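Local atomic coordinates of vascular endothelial cadherin (Gallus gallus, PDB entry 3PPE), a protein that mediates calcium-dependent, homophilic adhesion between endothelial cells, may help to organise their junctions, and plays a role in coupling actin filaments to them. Residues 94-99 / 130-135; 103-108 / 125-130. All coordinates share one frame; numbering follows the deposited sequence.

Interaction 1 (94-99 / 130-135); sequences VSDIND and DADDPT. With CA (calcium ion), chain E; CA (calcium ion), chain D; CA (calcium ion), chain C.
The interdomain calcium site between the first two extracellular cadherin domains is built where residues 94-99, leaving the last strand of EC1, meet the EC2 loop 130-135. Asp132 bridges two ions: its carboxylate oxygens bind different calciums. OD1 of Asp132 lies 2.4 Å from the ion of chain E, which also takes Asp96 OD2, the carbonyl oxygen of Ile97 and Asp99 OD1, with Glu11 and Glu64 of EC1 completing the shell. OD2 of Asp132 turns instead to the ion of chain D, shared with Asn98 OD1 and with both oxygens of Asp130; Asn100, His139 and Asp184 supply the rest.

Oxygens that would probably repel one another are brought close by shared metals. Asp132 OD2 and Asn98 OD1 stand 2.8 Å apart with no hydrogen bond between them, the amide and carboxylate planes being turned 63° from each other. The carboxylate planes of Asp99 and Asp132 are nearly coplanar, 18° apart. CG of Asp99, held between backbone N and carbonyl carbon (chi1 59°), swings OD1 back to the chain E ion although the CB points away from the loop; its OD2 binds the third ion, of chain C, alongside Glu12.

Hydrogen bonds reinforce the metal links. CG of Asp96 lies anti to its backbone N, pointing the carboxylate at the loop; OD2 holds the metal, while OD1 accepts a hydrogen bond from the backbone N of Asp133, 3.0 Å away, from above the carboxylate plane. The strongest polar partner of Asp96, Arg63, lies outside both segments. Within the loop, Asp130 closes an Asx turn, its OD1 accepting a hydrogen bond from the backbone N of Asp132 at 3.0 Å through the anti lone pair.

Interaction 2 (103-108 / 125-130); sequences IFVQKI and KVTAED. With CA (calcium ion), chain D.
A short antiparallel beta ladder at the edge of an EC2 sheet joins 103-104, the first strand after the interdomain linker, to the end of strand 122-129. Ile103 and Glu129 form a hydrogen-bonded pair: Ile103 N reaches Glu129 O at 2.8 Å, and Glu129 N returns to Ile103 O at 2.9 Å. Phe104 and Ala128 make the neighbouring non-hydrogen-bonded pair, with CA atoms only 3.8 Å apart. Beyond the strand the pairing is prolonged by Val105 N, which donates to Thr127 O at 3.0 Å.

The Phe104 ring carries the apolar side of the contact. With CG anti to the carbonyl carbon (chi1 -79°), the ring lies against the opposing chain: the methyl of Ala128 sits over one face, 4.0 Å from the centroid in a CH-pi contact, and CG2 of Val126 meets the edge at CE2, 3.6 Å away. An alanine in place of Phe104 would probably leave the Ala128 methyl and Val126 CG2 without this aromatic partner and open a gap between the two segments and strand 175-184. On the other side of the ladder, CG1 of Val105 packs on Glu129, its closest approach being 3.7 Å to CD, where the two side chains cross at about a right angle.

Phe104, Val126 and Ala128 all face the interior of the beta sandwich, where Val180 and Ala182 of strand 175-184 and Ala195 and Val197 of strand 194-202 enclose them, while strand 160-163 flanks 122-129 on the side away from 103-104.

Overall arrangement
The two contacts lie along the long axis of the chain, their centres 18 Å apart. Interaction 1 sits at the EC1-EC2 junction, where the end of EC1 strand 82-95 meets an EC2 loop; interaction 2 lies within EC2, at an edge of one of its sheets. Along the chain, 94-99 leads through the linker to 103-108; the chain then returns along strand 122-129, through 125-130, and runs on into 130-135, so the inner pair is enclosed in sequence by the outer. Asp130 belongs to both, ending the laddered segment and binding the chain D calcium. Strand 122-129 thus leads straight into the calcium site, consistent with the rigid connection between domains that bound calcium gives cadherins.

Interaction 1 (94-99 / 130-135)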
# COMPACT_ATOMS: atom_id res chain seq x y z
N VAL A 94 8.75 -2.59 7.82
CA VAL A 94 8.15 -1.32 8.31
C VAL A 94 9.03 -0.21 7.75
O VAL A 94 10.22 -0.14 8.08
CB VAL A 94 8.09 -1.25 9.87
CG1 VAL A 94 7.38 0.06 10.39
CG2 VAL A 94 7.36 -2.52 10.45
N SER A 95 8.45 0.65 6.93
CA SER A 95 9.16 1.74 6.23
C SER A 95 9.34 2.91 7.19
O SER A 95 8.42 3.32 7.85
CB SER A 95 8.34 2.22 5.02
OG SER A 95 8.00 1.11 4.21
N ASP A 96 10.56 3.44 7.23
CA ASP A 96 10.96 4.47 8.17
C ASP A 96 10.38 5.85 7.86
O ASP A 96 10.45 6.31 6.73
CB ASP A 96 12.50 4.59 8.12
CG ASP A 96 13.07 5.41 9.26
OD1 ASP A 96 13.94 6.27 9.00
OD2 ASP A 96 12.67 5.20 10.43
N ILE A 97 9.88 6.54 8.87
CA ILE A 97 9.70 7.97 8.75
C ILE A 97 10.77 8.66 9.60
O ILE A 97 11.33 8.07 10.54
CB ILE A 97 8.24 8.46 9.12
CG1 ILE A 97 7.93 8.35 10.62
CG2 ILE A 97 7.15 7.74 8.20
CD1 ILE A 97 6.75 9.27 11.08
N ASN A 98 11.05 9.91 9.28
CA ASN A 98 11.98 10.69 10.08
C ASN A 98 11.29 11.20 11.36
O ASN A 98 10.71 12.27 11.39
CB ASN A 98 12.59 11.85 9.28
CG ASN A 98 13.82 12.40 9.97
OD1 ASN A 98 14.62 11.62 10.52
ND2 ASN A 98 13.96 13.70 10.03
N ASP A 99 11.34 10.41 12.42
CA ASP A 99 10.66 10.80 13.65
C ASP A 99 11.57 10.83 14.88
O ASP A 99 11.09 10.94 15.99
CB ASP A 99 9.39 9.95 13.87
CG ASP A 99 9.65 8.44 13.96
OD1 ASP A 99 10.66 7.90 13.44
OD2 ASP A 99 8.76 7.74 14.56
N ASP A 130 21.23 9.03 15.85
CA ASP A 130 19.86 9.26 15.41
C ASP A 130 19.27 7.88 15.18
O ASP A 130 19.81 7.11 14.39
CB ASP A 130 19.89 10.04 14.11
CG ASP A 130 18.52 10.49 13.66
OD1 ASP A 130 17.57 9.66 13.51
OD2 ASP A 130 18.40 11.67 13.37
N ALA A 131 18.15 7.61 15.85
CA ALA A 131 17.53 6.28 15.87
C ALA A 131 16.79 5.88 14.57
O ALA A 131 16.37 4.74 14.41
CB ALA A 131 16.59 6.19 17.06
N ASP A 132 16.63 6.82 13.65
CA ASP A 132 16.01 6.52 12.36
C ASP A 132 16.89 5.61 11.51
O ASP A 132 18.02 5.27 11.88
CB ASP A 132 15.57 7.81 11.62
CG ASP A 132 14.53 8.57 12.38
OD1 ASP A 132 13.58 7.91 12.83
OD2 ASP A 132 14.64 9.81 12.61
N ASP A 133 16.36 5.21 10.36
CA ASP A 133 17.03 4.24 9.50
C ASP A 133 18.12 4.90 8.67
O ASP A 133 17.85 5.81 7.88
CB ASP A 133 16.02 3.54 8.59
CG ASP A 133 16.62 2.37 7.83
OD1 ASP A 133 15.86 1.53 7.33
OD2 ASP A 133 17.87 2.29 7.75
N PRO A 134 19.35 4.44 8.84
CA PRO A 134 20.52 5.09 8.23
C PRO A 134 20.64 4.75 6.75
O PRO A 134 21.56 5.23 6.09
CB PRO A 134 21.69 4.50 9.01
CG PRO A 134 21.21 3.16 9.45
CD PRO A 134 19.74 3.33 9.72
N THR A 135 19.73 3.93 6.25
CA THR A 135 19.74 3.55 4.84
C THR A 135 18.70 4.33 4.05
O THR A 135 18.58 4.18 2.83
CB THR A 135 19.47 2.04 4.66
OG1 THR A 135 18.15 1.73 5.10
CG2 THR A 135 20.47 1.22 5.47
CA CA E . 11.78 6.40 12.22
CA CA D . 16.27 11.48 12.23
CA CA C . 9.18 5.54 15.18
O HOH W 1 12.92 1.89 6.31
O HOH W 2 10.15 6.72 17.11

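Interaction 2 (103-108 / 125-130)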
# COMPACT_ATOMS: atom_id res chain seq x y z
N ILE A 103 20.67 12.35 19.24
CA ILE A 103 20.85 12.60 20.68
C ILE A 103 22.30 12.30 21.04
O ILE A 103 22.85 11.28 20.64
CB ILE A 103 19.87 11.75 21.56
CG1 ILE A 103 18.40 12.10 21.27
CG2 ILE A 103 20.11 11.99 23.07
CD1 ILE A 103 17.51 10.91 21.49
N PHE A 104 22.93 13.21 21.77
CA PHE A 104 24.34 12.98 22.12
C PHE A 104 24.54 11.72 22.92
O PHE A 104 23.60 11.26 23.58
CB PHE A 104 24.92 14.21 22.79
CG PHE A 104 25.28 15.28 21.80
CD1 PHE A 104 24.40 16.32 21.53
CD2 PHE A 104 26.49 15.19 21.09
CE1 PHE A 104 24.73 17.33 20.59
CE2 PHE A 104 26.81 16.18 20.14
CZ PHE A 104 25.92 17.25 19.91
N VAL A 105 25.74 11.15 22.89
CA VAL A 105 26.00 9.92 23.63
C VAL A 105 26.41 10.16 25.10
O VAL A 105 26.41 9.22 25.88
CB VAL A 105 27.02 8.97 22.92
CG1 VAL A 105 26.51 8.55 21.54
CG2 VAL A 105 28.41 9.62 22.83
N GLN A 106 26.70 11.41 25.46
CA GLN A 106 27.08 11.80 26.83
C GLN A 106 26.52 13.20 27.01
O GLN A 106 26.47 13.97 26.05
CB GLN A 106 28.62 11.95 27.03
CG GLN A 106 29.44 10.72 26.69
CD GLN A 106 30.91 10.93 26.66
OE1 GLN A 106 31.48 11.86 27.30
NE2 GLN A 106 31.57 10.05 25.95
N LYS A 107 26.14 13.51 28.23
CA LYS A 107 25.76 14.87 28.62
C LYS A 107 26.91 15.89 28.52
O LYS A 107 26.71 17.02 28.07
CB LYS A 107 25.29 14.83 30.07
CG LYS A 107 24.62 16.13 30.53
CD LYS A 107 23.22 16.30 29.89
CE LYS A 107 22.40 17.26 30.75
NZ LYS A 107 21.21 17.81 30.01
N ILE A 108 28.09 15.48 29.00
CA ILE A 108 29.31 16.26 29.01
C ILE A 108 30.46 15.46 28.37
O ILE A 108 30.76 14.31 28.76
CB ILE A 108 29.67 16.73 30.45
CG1 ILE A 108 28.51 17.53 31.11
CG2 ILE A 108 30.98 17.53 30.45
CD1 ILE A 108 28.81 17.97 32.55
N LYS A 125 36.28 14.75 19.80
CA LYS A 125 35.17 14.43 18.93
C LYS A 125 33.92 14.28 19.79
O LYS A 125 33.97 13.67 20.85
CB LYS A 125 35.39 13.13 18.15
CG LYS A 125 34.32 12.92 17.03
CD LYS A 125 34.36 11.53 16.44
CE LYS A 125 33.23 11.30 15.41
NZ LYS A 125 31.82 11.48 15.96
N VAL A 126 32.82 14.88 19.36
CA VAL A 126 31.52 14.62 20.00
C VAL A 126 30.71 13.73 19.03
O VAL A 126 31.01 13.70 17.82
CB VAL A 126 30.75 15.94 20.43
CG1 VAL A 126 31.63 16.79 21.38
CG2 VAL A 126 30.27 16.81 19.22
N THR A 127 29.70 13.04 19.53
CA THR A 127 28.89 12.12 18.71
C THR A 127 27.46 12.15 19.20
O THR A 127 27.22 12.00 20.40
CB THR A 127 29.41 10.65 18.86
OG1 THR A 127 30.80 10.61 18.57
CG2 THR A 127 28.67 9.65 17.90
N ALA A 128 26.53 12.35 18.27
CA ALA A 128 25.11 12.14 18.52
C ALA A 128 24.60 11.03 17.59
O ALA A 128 25.11 10.89 16.46
CB ALA A 128 24.33 13.43 18.31
N GLU A 129 23.66 10.22 18.08
CA GLU A 129 23.13 9.10 17.29
C GLU A 129 21.67 9.37 17.04
O GLU A 129 20.96 9.91 17.89
CB GLU A 129 23.28 7.75 18.01
CG GLU A 129 24.68 7.42 18.51
CD GLU A 129 24.69 6.20 19.42
OE1 GLU A 129 23.80 6.07 20.32
OE2 GLU A 129 25.60 5.36 19.24
N ASP A 130 21.23 9.03 15.85
CA ASP A 130 19.86 9.26 15.41
C ASP A 130 19.27 7.88 15.18
O ASP A 130 19.81 7.11 14.39
CB ASP A 130 19.89 10.04 14.11
CG ASP A 130 18.52 10.49 13.66
OD1 ASP A 130 17.57 9.66 13.51
OD2 ASP A 130 18.40 11.67 13.37
CA CA D . 16.27 11.48 12.23